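Local coordinates for protein predicted component of a thermophile-specific DNA repair system, contains a RAMP domain (Methanopyrus kandleri, PDB 4N0L) that binds RNA as the Csm3 subunit of a type III-A CRISPR system, holds a zinc ion, and probably acts as an endonuclease, at residues A[33-38]-A[257-262]; A[126-131]-A[146-151]; A[275-280]-A[346-351]. One frame throughout, in Å; residues are numbered along the deposited sequence.

Contact 1 of 3, residues A[33-38]-A[257-262]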
ATOM      1  N   GLY A  33       3.942  -0.487  22.932  1.00 56.06           N
ATOM      2  CA  GLY A  33       4.525  -1.762  22.554  1.00 51.52           C
ATOM      3  C   GLY A  33       3.931  -2.377  21.297  1.00 48.35           C
ATOM      4  O   GLY A  33       4.197  -1.913  20.190  1.00 51.62           O
ATOM      5  N   LEU A  34       3.112  -3.410  21.474  1.00 43.19           N
ATOM      6  CA  LEU A  34       2.586  -4.200  20.360  1.00 44.64           C
ATOM      7  C   LEU A  34       1.583  -3.444  19.495  1.00 46.54           C
ATOM      8  O   LEU A  34       0.517  -3.053  19.965  1.00 49.15           O
ATOM      9  CB  LEU A  34       1.916  -5.478  20.878  1.00 43.29           C
ATOM     10  CG  LEU A  34       1.347  -6.461  19.847  1.00 40.79           C
ATOM     11  CD1 LEU A  34       2.331  -6.685  18.707  1.00 43.15           C
ATOM     12  CD2 LEU A  34       1.011  -7.784  20.509  1.00 36.14           C
ATOM     13  N   ASP A  35       1.945  -3.224  18.234  1.00 42.62           N
ATOM     14  CA  ASP A  35       0.992  -2.778  17.223  1.00 36.88           C
ATOM     15  C   ASP A  35       0.477  -3.983  16.433  1.00 31.60           C
ATOM     16  O   ASP A  35       1.213  -4.565  15.635  1.00 31.18           O
ATOM     17  CB  ASP A  35       1.637  -1.755  16.284  1.00 45.54           C
ATOM     18  CG  ASP A  35       0.787  -1.468  15.054  1.00 54.38           C
ATOM     19  OD1 ASP A  35      -0.457  -1.430  15.177  1.00 54.96           O
ATOM     20  OD2 ASP A  35       1.364  -1.286  13.960  1.00 58.45           O
ATOM     21  N   ASN A  36      -0.774  -4.370  16.666  1.00 26.85           N
ATOM     22  CA  ASN A  36      -1.354  -5.525  15.978  1.00 30.19           C
ATOM     23  C   ASN A  36      -2.626  -5.159  15.217  1.00 29.96           C
ATOM     24  O   ASN A  36      -3.655  -4.867  15.824  1.00 29.88           O
ATOM     25  CB  ASN A  36      -1.646  -6.655  16.971  1.00 27.07           C
ATOM     26  CG  ASN A  36      -2.275  -7.871  16.306  1.00 26.99           C
ATOM     27  OD1 ASN A  36      -2.093  -8.107  15.111  1.00 24.33           O
ATOM     28  ND2 ASN A  36      -3.016  -8.656  17.086  1.00 22.96           N
ATOM     29  N   PRO A  37      -2.557  -5.186  13.876  1.00 26.82           N
ATOM     30  CA  PRO A  37      -3.666  -4.783  13.004  1.00 27.91           C
ATOM     31  C   PRO A  37      -4.796  -5.808  12.954  1.00 30.94           C
ATOM     32  O   PRO A  37      -5.914  -5.465  12.563  1.00 29.03           O
ATOM     33  CB  PRO A  37      -2.997  -4.657  11.635  1.00 26.13           C
ATOM     34  CG  PRO A  37      -1.886  -5.648  11.684  1.00 23.05           C
ATOM     35  CD  PRO A  37      -1.378  -5.620  13.102  1.00 22.04           C
ATOM     36  N   VAL A  38      -4.510  -7.045  13.348  1.00 27.18           N
ATOM     37  CA  VAL A  38      -5.527  -8.088  13.362  1.00 26.89           C
ATOM     38  C   VAL A  38      -6.502  -7.836  14.503  1.00 26.00           C
ATOM     39  O   VAL A  38      -6.139  -7.922  15.675  1.00 29.86           O
ATOM     40  CB  VAL A  38      -4.909  -9.491  13.512  1.00 29.92           C
ATOM     41  CG1 VAL A  38      -6.002 -10.547  13.572  1.00 29.44           C
ATOM     42  CG2 VAL A  38      -3.955  -9.773  12.363  1.00 28.79           C
ATOM     43  N   ILE A 257       2.835  -7.491   9.178  1.00 19.86           N
ATOM     44  CA  ILE A 257       1.726  -6.541   9.082  1.00 25.14           C
ATOM     45  C   ILE A 257       1.640  -5.674  10.330  1.00 24.47           C
ATOM     46  O   ILE A 257       1.008  -4.619  10.324  1.00 24.26           O
ATOM     47  CB  ILE A 257       0.371  -7.250   8.879  1.00 25.54           C
ATOM     48  CG1 ILE A 257       0.155  -8.298   9.974  1.00 29.36           C
ATOM     49  CG2 ILE A 257       0.299  -7.896   7.510  1.00 25.05           C
ATOM     50  CD1 ILE A 257      -1.159  -9.040   9.857  1.00 28.51           C
ATOM     51  N   GLY A 258       2.273  -6.138  11.400  1.00 21.03           N
ATOM     52  CA  GLY A 258       2.337  -5.393  12.640  1.00 15.65           C
ATOM     53  C   GLY A 258       3.734  -5.510  13.206  1.00 19.00           C
ATOM     54  O   GLY A 258       4.642  -6.001  12.532  1.00 19.68           O
ATOM     55  N   HIS A 259       3.914  -5.069  14.446  1.00 20.93           N
ATOM     56  CA  HIS A 259       5.222  -5.145  15.081  1.00 23.52           C
ATOM     57  C   HIS A 259       5.113  -5.029  16.592  1.00 25.02           C
ATOM     58  O   HIS A 259       4.188  -4.409  17.119  1.00 25.55           O
ATOM     59  CB  HIS A 259       6.151  -4.049  14.545  1.00 23.98           C
ATOM     60  CG  HIS A 259       5.699  -2.661  14.874  1.00 26.58           C
ATOM     61  ND1 HIS A 259       6.015  -2.038  16.062  1.00 28.20           N
ATOM     62  CD2 HIS A 259       4.952  -1.775  14.174  1.00 29.89           C
ATOM     63  CE1 HIS A 259       5.485  -0.828  16.079  1.00 31.15           C
ATOM     64  NE2 HIS A 259       4.833  -0.644  14.944  1.00 33.93           N
ATOM     65  N   SER A 260       6.061  -5.646  17.285  1.00 25.11           N
ATOM     66  CA  SER A 260       6.252  -5.399  18.704  1.00 28.49           C
ATOM     67  C   SER A 260       7.316  -4.320  18.849  1.00 29.22           C
ATOM     68  O   SER A 260       7.674  -3.667  17.870  1.00 28.23           O
ATOM     69  CB  SER A 260       6.652  -6.680  19.441  1.00 28.79           C
ATOM     70  OG  SER A 260       7.858  -7.213  18.926  1.00 29.60           O
ATOM     71  N   THR A 261       7.804  -4.114  20.066  1.00 34.89           N
ATOM     72  CA  THR A 261       8.912  -3.193  20.289  1.00 39.45           C
ATOM     73  C   THR A 261      10.166  -3.632  19.526  1.00 47.66           C
ATOM     74  O   THR A 261      10.847  -2.813  18.907  1.00 47.07           O
ATOM     75  CB  THR A 261       9.248  -3.074  21.786  1.00 38.75           C
ATOM     76  OG1 THR A 261       8.061  -2.759  22.524  1.00 39.91           O
ATOM     77  CG2 THR A 261      10.298  -1.995  22.015  1.00 38.58           C
ATOM     78  N   SER A 262      10.448  -4.933  19.559  1.00 53.37           N
ATOM     79  CA  SER A 262      11.731  -5.458  19.100  1.00 59.36           C
ATOM     80  C   SER A 262      11.723  -5.926  17.645  1.00 60.60           C
ATOM     81  O   SER A 262      12.558  -5.503  16.846  1.00 63.70           O
ATOM     82  CB  SER A 262      12.172  -6.616  19.999  1.00 58.14           C
ATOM     83  OG  SER A 262      13.237  -7.349  19.417  1.00 60.97           O
TER
HETATM   84  O   HOH W   1       0.111  -2.245  11.652  1.00 26.11           O
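Asp35 and His259 face each other as an antiparallel hydrogen-bonded pair, a single bridge that joins a loop to the short strand 258-259. Asp35 N donates to His259 O at 2.8 Å, and His259 N returns a bond to Asp35 O at 3.0 Å. The side chains of the same pair cross obliquely. A chi1 of 65° sets His259 CG between its own backbone N and carbonyl carbon, and CB of Asp35 lies over one face of the imidazole, offset toward the rim, in a CH-pi contact 3.9 Å from the ring centroid. The carboxylate plane is turned 71° from the ring, and its OD2 bonds no ring atom; it accepts instead from a water that also donates to Ile257 O, so the water bridges the two segments. ND1 of the same ring donates to Ser260 O at 2.9 Å; that oxygen lies in the ring plane, which fixes the rotation of the imidazole, while the donor stands above the carbonyl plane.

On one flank, CB of Leu34 points away from 257-262, yet its CD1 comes back to 3.3 Å from His259 O. On the other, Pro37 CG rests against Ile257 CG1 at 3.8 Å, while Val38 CG2 meets the tip of Ile257, CD1. The absence of a side chain at Gly258 lets its CA approach Asp35 O to 3.3 Å, where a CB would clash. Asn36 turns away from 257-262; its OD1 accepts from Val38 N in an Asx turn, and its ND2 is bonded to Arg21 O and Gly23 O.

Helix 51-69 packs on Pro37, Ile257 and His259 through Ser53, Leu54 and Arg57, while Tyr265 of strand 264-265, the antiparallel partner of strand 258-259, touches Leu34 and Asn36.

Contact 2 of 3, residues A[126-131]-A[146-151]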
ATOM      1  N   ASP A 126       2.045  19.593   2.793  1.00 31.06           N
ATOM      2  CA  ASP A 126       3.436  19.813   3.179  1.00 31.22           C
ATOM      3  C   ASP A 126       3.622  19.521   4.667  1.00 30.87           C
ATOM      4  O   ASP A 126       3.962  20.408   5.450  1.00 26.04           O
ATOM      5  CB  ASP A 126       3.873  21.243   2.853  1.00 34.12           C
ATOM      6  CG  ASP A 126       5.363  21.464   3.059  1.00 37.75           C
ATOM      7  OD1 ASP A 126       6.117  20.468   3.102  1.00 43.25           O
ATOM      8  OD2 ASP A 126       5.782  22.635   3.177  1.00 34.92           O
ATOM      9  N   GLY A 127       3.387  18.267   5.047  1.00 27.66           N
ATOM     10  CA  GLY A 127       3.476  17.848   6.432  1.00 24.19           C
ATOM     11  C   GLY A 127       4.870  17.977   7.012  1.00 24.23           C
ATOM     12  O   GLY A 127       5.032  18.273   8.196  1.00 27.79           O
ATOM     13  N   ILE A 128       5.882  17.745   6.182  1.00 23.74           N
ATOM     14  CA  ILE A 128       7.268  17.852   6.626  1.00 29.63           C
ATOM     15  C   ILE A 128       7.668  19.310   6.838  1.00 30.05           C
ATOM     16  O   ILE A 128       8.679  19.596   7.480  1.00 30.35           O
ATOM     17  CB  ILE A 128       8.238  17.198   5.621  1.00 32.58           C
ATOM     18  CG1 ILE A 128       8.108  17.860   4.250  1.00 32.66           C
ATOM     19  CG2 ILE A 128       7.966  15.704   5.510  1.00 30.84           C
ATOM     20  CD1 ILE A 128       9.046  17.290   3.207  1.00 35.62           C
ATOM     21  N   GLY A 129       6.866  20.226   6.303  1.00 27.99           N
ATOM     22  CA  GLY A 129       7.098  21.646   6.493  1.00 32.50           C
ATOM     23  C   GLY A 129       8.215  22.185   5.623  1.00 33.29           C
ATOM     24  O   GLY A 129       8.960  23.070   6.040  1.00 32.49           O
ATOM     25  N   PHE A 130       8.336  21.635   4.418  1.00 30.55           N
ATOM     26  CA  PHE A 130       9.368  22.033   3.462  1.00 30.26           C
ATOM     27  C   PHE A 130       9.309  23.528   3.148  1.00 37.12           C
ATOM     28  O   PHE A 130      10.337  24.169   2.922  1.00 39.90           O
ATOM     29  CB  PHE A 130       9.224  21.221   2.172  1.00 30.82           C
ATOM     30  CG  PHE A 130      10.293  21.495   1.150  1.00 32.72           C
ATOM     31  CD1 PHE A 130      10.045  22.333   0.074  1.00 33.28           C
ATOM     32  CD2 PHE A 130      11.547  20.914   1.265  1.00 31.32           C
ATOM     33  CE1 PHE A 130      11.024  22.584  -0.870  1.00 30.60           C
ATOM     34  CE2 PHE A 130      12.531  21.158   0.324  1.00 31.39           C
ATOM     35  CZ  PHE A 130      12.270  21.996  -0.745  1.00 30.61           C
ATOM     36  N   SER A 131       8.099  24.078   3.136  1.00 34.07           N
ATOM     37  CA  SER A 131       7.899  25.489   2.828  1.00 34.59           C
ATOM     38  C   SER A 131       7.587  26.301   4.082  1.00 34.45           C
ATOM     39  O   SER A 131       6.956  27.354   4.004  1.00 32.01           O
ATOM     40  CB  SER A 131       6.778  25.656   1.797  1.00 32.41           C
ATOM     41  OG  SER A 131       5.514  25.331   2.349  1.00 31.88           O
ATOM     42  N   ASP A 146      16.893  24.656   9.971  1.00 32.42           N
ATOM     43  CA  ASP A 146      16.311  24.436   8.653  1.00 34.91           C
ATOM     44  C   ASP A 146      17.198  23.518   7.820  1.00 36.20           C
ATOM     45  O   ASP A 146      18.290  23.910   7.409  1.00 40.53           O
ATOM     46  CB  ASP A 146      16.094  25.771   7.934  1.00 39.42           C
ATOM     47  CG  ASP A 146      15.522  25.598   6.541  1.00 42.76           C
ATOM     48  OD1 ASP A 146      15.817  26.440   5.666  1.00 39.54           O
ATOM     49  OD2 ASP A 146      14.765  24.627   6.324  1.00 47.28           O
ATOM     50  N   PRO A 147      16.731  22.285   7.579  1.00 32.96           N
ATOM     51  CA  PRO A 147      17.505  21.283   6.842  1.00 30.36           C
ATOM     52  C   PRO A 147      17.346  21.405   5.330  1.00 30.98           C
ATOM     53  O   PRO A 147      17.995  20.669   4.589  1.00 33.58           O
ATOM     54  CB  PRO A 147      16.917  19.966   7.343  1.00 36.43           C
ATOM     55  CG  PRO A 147      15.480  20.297   7.584  1.00 36.03           C
ATOM     56  CD  PRO A 147      15.461  21.729   8.083  1.00 32.27           C
ATOM     57  N   TYR A 148      16.489  22.317   4.883  1.00 34.58           N
ATOM     58  CA  TYR A 148      16.164  22.425   3.463  1.00 37.01           C
ATOM     59  C   TYR A 148      16.854  23.599   2.772  1.00 37.44           C
ATOM     60  O   TYR A 148      16.471  23.986   1.667  1.00 35.84           O
ATOM     61  CB  TYR A 148      14.649  22.534   3.286  1.00 34.94           C
ATOM     62  CG  TYR A 148      13.908  21.334   3.820  1.00 32.85           C
ATOM     63  CD1 TYR A 148      14.280  20.047   3.450  1.00 31.78           C
ATOM     64  CD2 TYR A 148      12.846  21.483   4.701  1.00 29.31           C
ATOM     65  CE1 TYR A 148      13.611  18.944   3.937  1.00 29.77           C
ATOM     66  CE2 TYR A 148      12.168  20.382   5.197  1.00 33.23           C
ATOM     67  CZ  TYR A 148      12.556  19.114   4.810  1.00 32.18           C
ATOM     68  OH  TYR A 148      11.890  18.013   5.296  1.00 33.88           O
ATOM     69  N   GLY A 149      17.875  24.151   3.421  1.00 35.33           N
ATOM     70  CA  GLY A 149      18.587  25.301   2.892  1.00 33.76           C
ATOM     71  C   GLY A 149      19.187  25.045   1.523  1.00 38.03           C
ATOM     72  O   GLY A 149      19.104  25.890   0.631  1.00 42.24           O
ATOM     73  N   ARG A 150      19.789  23.872   1.353  1.00 38.54           N
ATOM     74  CA  ARG A 150      20.444  23.519   0.098  1.00 40.27           C
ATOM     75  C   ARG A 150      19.453  23.227  -1.028  1.00 41.06           C
ATOM     76  O   ARG A 150      19.838  23.162  -2.193  1.00 47.72           O
ATOM     77  CB  ARG A 150      21.352  22.306   0.301  1.00 42.98           C
ATOM     78  CG  ARG A 150      20.586  21.011   0.472  1.00 51.05           C
ATOM     79  CD  ARG A 150      21.501  19.845   0.800  1.00 56.81           C
ATOM     80  NE  ARG A 150      22.204  19.351  -0.381  1.00 62.73           N
ATOM     81  CZ  ARG A 150      23.112  18.382  -0.357  1.00 65.76           C
ATOM     82  NH1 ARG A 150      23.434  17.801   0.790  1.00 68.50           N
ATOM     83  NH2 ARG A 150      23.700  17.991  -1.480  1.00 63.90           N
ATOM     84  N   TYR A 151      18.184  23.038  -0.683  1.00 36.08           N
ATOM     85  CA  TYR A 151      17.170  22.730  -1.688  1.00 38.04           C
ATOM     86  C   TYR A 151      16.351  23.957  -2.070  1.00 37.98           C
ATOM     87  O   TYR A 151      15.822  24.040  -3.180  1.00 35.96           O
ATOM     88  CB  TYR A 151      16.252  21.609  -1.193  1.00 33.83           C
ATOM     89  CG  TYR A 151      17.013  20.370  -0.773  1.00 30.96           C
ATOM     90  CD1 TYR A 151      17.633  19.562  -1.716  1.00 29.29           C
ATOM     91  CD2 TYR A 151      17.126  20.019   0.567  1.00 29.13           C
ATOM     92  CE1 TYR A 151      18.339  18.437  -1.342  1.00 26.88           C
ATOM     93  CE2 TYR A 151      17.830  18.891   0.953  1.00 32.73           C
ATOM     94  CZ  TYR A 151      18.435  18.106  -0.006  1.00 32.87           C
ATOM     95  OH  TYR A 151      19.137  16.984   0.371  1.00 38.04           O
TER
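Phe130 CG is anti to its backbone N (chi1 -176°), and Tyr148 CG is anti to its carbonyl carbon (chi1 -61°), beside the backbone N; the second torsions then turn the rings until Phe130 CD2 comes over the centre of one Tyr148 face. There it lies 3.5 Å from Tyr148 CG, while the opposite face is covered by CG of the preceding Pro147. The planes make 54° and the centroids lie 4.8 Å apart, an oblique pairing that is neither a parallel stack nor a T-shape. Farther out, the Phe130 ring presents its edge to Tyr151, with CZ 4.0 Å from Tyr151 CB.

In both loops an aspartate side chain binds backbone N-H groups near the rings. In 126-131, a type I beta turn from Asp126 to Gly129 is closed by Gly129 N to Asp126 O, and the Asp126 carboxylate reaches past it to the following residues: OD1 accepts from Phe130 N at 2.8 Å, and OD2 takes both Ser131 N, on its syn lone pair, and Ser131 OG, on the anti side. In 146-151, Asp146 OD2 accepts from Tyr148 N from above the carboxylate plane, an Asx turn, and Asp146 OD1 forms a salt bridge with Arg152.

Ile128 crosses the tyrosine at about a right angle and touches Tyr148 OH through CD1, at 3.6 Å; that hydroxyl is hydrogen-bonded to Val76 O. The Ile128 side chain lies next to the zinc site, about 6 Å from the ion and about 4 Å from the side chains of His86 and Cys88, which with Cys115 and Cys118 hold the zinc.

Contact 3 of 3, residues A[275-280]-A[346-351]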
ATOM      1  N   LEU A 275      -3.811  -9.351 -11.922  1.00 31.26           N
ATOM      2  CA  LEU A 275      -3.986  -7.904 -12.007  1.00 30.70           C
ATOM      3  C   LEU A 275      -5.126  -7.607 -12.974  1.00 29.21           C
ATOM      4  O   LEU A 275      -5.043  -7.933 -14.157  1.00 28.87           O
ATOM      5  CB  LEU A 275      -2.699  -7.216 -12.471  1.00 33.81           C
ATOM      6  CG  LEU A 275      -1.638  -6.813 -11.442  1.00 38.79           C
ATOM      7  CD1 LEU A 275      -1.472  -7.857 -10.345  1.00 36.74           C
ATOM      8  CD2 LEU A 275      -0.313  -6.556 -12.140  1.00 42.49           C
ATOM      9  N   CYS A 276      -6.179  -6.971 -12.472  1.00 27.81           N
ATOM     10  CA  CYS A 276      -7.386  -6.759 -13.262  1.00 25.66           C
ATOM     11  C   CYS A 276      -7.593  -5.287 -13.601  1.00 31.12           C
ATOM     12  O   CYS A 276      -7.808  -4.459 -12.715  1.00 36.59           O
ATOM     13  CB  CYS A 276      -8.603  -7.309 -12.518  1.00 22.96           C
ATOM     14  SG  CYS A 276      -8.428  -9.033 -11.982  1.00 31.90           S
ATOM     15  N   ALA A 277      -7.530  -4.971 -14.890  1.00 34.35           N
ATOM     16  CA  ALA A 277      -7.513  -3.583 -15.341  1.00 32.67           C
ATOM     17  C   ALA A 277      -8.813  -3.148 -16.017  1.00 33.27           C
ATOM     18  O   ALA A 277      -9.400  -3.890 -16.807  1.00 32.32           O
ATOM     19  CB  ALA A 277      -6.347  -3.364 -16.283  1.00 27.64           C
ATOM     20  N   ARG A 278      -9.258  -1.939 -15.689  1.00 36.21           N
ATOM     21  CA  ARG A 278     -10.374  -1.305 -16.385  1.00 37.24           C
ATOM     22  C   ARG A 278     -10.037   0.146 -16.709  1.00 39.50           C
ATOM     23  O   ARG A 278      -9.821   0.954 -15.807  1.00 39.97           O
ATOM     24  CB  ARG A 278     -11.663  -1.383 -15.558  1.00 34.78           C
ATOM     25  CG  ARG A 278     -12.160  -2.802 -15.345  1.00 43.85           C
ATOM     26  CD  ARG A 278     -13.467  -2.857 -14.568  1.00 47.80           C
ATOM     27  NE  ARG A 278     -13.313  -2.554 -13.149  1.00 51.91           N
ATOM     28  CZ  ARG A 278     -14.132  -3.006 -12.203  1.00 53.61           C
ATOM     29  NH1 ARG A 278     -15.151  -3.790 -12.529  1.00 52.24           N
ATOM     30  NH2 ARG A 278     -13.931  -2.683 -10.933  1.00 53.20           N
ATOM     31  N   SER A 279      -9.971   0.464 -17.998  1.00 39.32           N
ATOM     32  CA  SER A 279      -9.706   1.830 -18.441  1.00 41.20           C
ATOM     33  C   SER A 279     -11.005   2.617 -18.557  1.00 38.05           C
ATOM     34  O   SER A 279     -12.082   2.030 -18.662  1.00 35.27           O
ATOM     35  CB  SER A 279      -8.966   1.839 -19.781  1.00 39.61           C
ATOM     36  OG  SER A 279      -9.855   1.588 -20.857  1.00 38.45           O
ATOM     37  N   THR A 280     -10.896   3.943 -18.529  1.00 37.69           N
ATOM     38  CA  THR A 280     -12.060   4.821 -18.622  1.00 41.40           C
ATOM     39  C   THR A 280     -12.852   4.569 -19.905  1.00 37.34           C
ATOM     40  O   THR A 280     -14.081   4.486 -19.881  1.00 37.52           O
ATOM     41  CB  THR A 280     -11.643   6.308 -18.574  1.00 49.46           C
ATOM     42  OG1 THR A 280     -10.932   6.574 -17.357  1.00 52.21           O
ATOM     43  CG2 THR A 280     -12.865   7.217 -18.658  1.00 48.39           C
ATOM     44  N   GLU A 346       0.951  -5.412 -21.587  1.00 47.62           N
ATOM     45  CA  GLU A 346      -0.341  -5.998 -21.925  1.00 43.17           C
ATOM     46  C   GLU A 346      -1.513  -5.147 -21.437  1.00 40.97           C
ATOM     47  O   GLU A 346      -2.668  -5.448 -21.740  1.00 41.10           O
ATOM     48  CB  GLU A 346      -0.452  -7.407 -21.337  1.00 47.74           C
ATOM     49  CG  GLU A 346       0.598  -8.394 -21.834  1.00 57.52           C
ATOM     50  CD  GLU A 346       0.585  -8.564 -23.343  1.00 67.22           C
ATOM     51  OE1 GLU A 346      -0.511  -8.524 -23.941  1.00 68.68           O
ATOM     52  OE2 GLU A 346       1.673  -8.744 -23.929  1.00 69.80           O
ATOM     53  N   LEU A 347      -1.221  -4.083 -20.694  1.00 41.32           N
ATOM     54  CA  LEU A 347      -2.271  -3.247 -20.113  1.00 42.20           C
ATOM     55  C   LEU A 347      -2.748  -2.185 -21.102  1.00 42.18           C
ATOM     56  O   LEU A 347      -2.017  -1.822 -22.021  1.00 42.95           O
ATOM     57  CB  LEU A 347      -1.777  -2.585 -18.823  1.00 41.98           C
ATOM     58  CG  LEU A 347      -1.580  -3.528 -17.634  1.00 40.15           C
ATOM     59  CD1 LEU A 347      -0.799  -2.848 -16.518  1.00 37.79           C
ATOM     60  CD2 LEU A 347      -2.915  -4.058 -17.128  1.00 38.98           C
ATOM     61  N   PRO A 348      -3.984  -1.688 -20.925  1.00 43.64           N
ATOM     62  CA  PRO A 348      -4.515  -0.696 -21.867  1.00 46.15           C
ATOM     63  C   PRO A 348      -4.020   0.729 -21.611  1.00 52.13           C
ATOM     64  O   PRO A 348      -4.801   1.674 -21.722  1.00 57.04           O
ATOM     65  CB  PRO A 348      -6.025  -0.786 -21.637  1.00 43.40           C
ATOM     66  CG  PRO A 348      -6.143  -1.171 -20.202  1.00 39.75           C
ATOM     67  CD  PRO A 348      -5.017  -2.143 -19.974  1.00 40.88           C
ATOM     68  N   TRP A 349      -2.741   0.878 -21.282  1.00 51.94           N
ATOM     69  CA  TRP A 349      -2.135   2.197 -21.140  1.00 51.17           C
ATOM     70  C   TRP A 349      -0.720   2.172 -21.707  1.00 59.35           C
ATOM     71  O   TRP A 349      -0.109   1.109 -21.819  1.00 62.39           O
ATOM     72  CB  TRP A 349      -2.104   2.634 -19.674  1.00 45.28           C
ATOM     73  CG  TRP A 349      -3.457   2.776 -19.041  1.00 41.41           C
ATOM     74  CD1 TRP A 349      -4.335   3.811 -19.196  1.00 37.13           C
ATOM     75  CD2 TRP A 349      -4.081   1.853 -18.138  1.00 36.69           C
ATOM     76  NE1 TRP A 349      -5.468   3.586 -18.450  1.00 37.51           N
ATOM     77  CE2 TRP A 349      -5.337   2.391 -17.791  1.00 38.87           C
ATOM     78  CE3 TRP A 349      -3.701   0.623 -17.592  1.00 35.71           C
ATOM     79  CZ2 TRP A 349      -6.214   1.741 -16.923  1.00 35.32           C
ATOM     80  CZ3 TRP A 349      -4.573  -0.021 -16.730  1.00 36.31           C
ATOM     81  CH2 TRP A 349      -5.814   0.539 -16.404  1.00 34.52           C
ATOM     82  N   GLY A 350      -0.202   3.342 -22.065  1.00 64.99           N
ATOM     83  CA  GLY A 350       1.081   3.421 -22.737  1.00 69.58           C
ATOM     84  C   GLY A 350       1.046   2.807 -24.122  1.00 73.52           C
ATOM     85  O   GLY A 350       2.017   2.175 -24.545  1.00 74.84           O
ATOM     86  N   ARG A 351      -0.075   2.989 -24.817  1.00 74.02           N
ATOM     87  CA  ARG A 351      -0.253   2.483 -26.178  1.00 72.03           C
ATOM     88  C   ARG A 351      -0.041   0.972 -26.250  1.00 72.62           C
ATOM     89  O   ARG A 351      -0.630   0.216 -25.476  1.00 70.39           O
ATOM     90  CB  ARG A 351       0.694   3.197 -27.146  1.00 68.47           C
ATOM     91  CG  ARG A 351       1.007   2.407 -28.407  1.00 67.54           C
ATOM     92  CD  ARG A 351       2.088   3.094 -29.227  1.00 69.88           C
ATOM     93  NE  ARG A 351       3.102   3.715 -28.377  1.00 70.76           N
ATOM     94  CZ  ARG A 351       4.055   3.048 -27.733  1.00 70.53           C
ATOM     95  NH1 ARG A 351       4.931   3.704 -26.984  1.00 66.75           N
ATOM     96  NH2 ARG A 351       4.133   1.727 -27.830  1.00 71.86           N
TER
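Ser279 OG is gripped from beyond the two segments, by a hydrogen bond with Glu317 OE2 and a weak one with Trp282 N, while the carbon side of this serine meets Pro348 and Trp349. A chi1 of 78° sets OG between the backbone N and the carbonyl carbon, where it bonds Glu317. Ser279 CB lies 4.1 Å from Pro348 CG and 4.0 Å from Trp349 CZ2. The rest of the contact is apolar and converges on one methyl group. Ala277 CB points toward 346-351 and touches three residues in succession. Leu347 CD2 comes closest, at 3.6 Å from Ala277 CB. Pro348 CD follows, and Trp349 CZ3 lies 3.8 Å from the same Ala277 CB. The indole approaches with its six-membered ring, whose CZ2 also lies 3.9 Å from Arg278 O, an oxygen placed at the ring edge near its plane. Pro348 CG covers part of one indole face, 3.9 Å above it and offset toward the rim. CB of Arg278 points away from 346-351, and its NH1 is hydrogen-bonded to Arg315 O.

The C-terminal tail that follows helix 340-345 is thus laid against strand 268-278 of the antiparallel sheet, the core of the RRM-like fold. Leu347 and Trp349 also reach Ile8 on the adjacent strand 7-16, and Pro348 touches Ile318 on the other neighbour, strand 318-321.

How the contacts relate
Followed from the N terminus, the chain opens contact 1 at 33-38 and closes it only at 257-262, 218 residues lying between, so that the loop after helix 26-31 is joined to strand 258-259. Contact 2 is nested inside and closes a much shorter loop, joining the segments before and after helix 133-137 in the zinc-bearing region; its nearest atoms are about 19 Å from contact 1. Contact 3 follows both in series, with 65 residues between its segments, and fastens the chain's end to strand 268-278 of the main sheet. It lies across the chain's centre from contact 1, their centres about 36 Å apart. None touches another, and none cross.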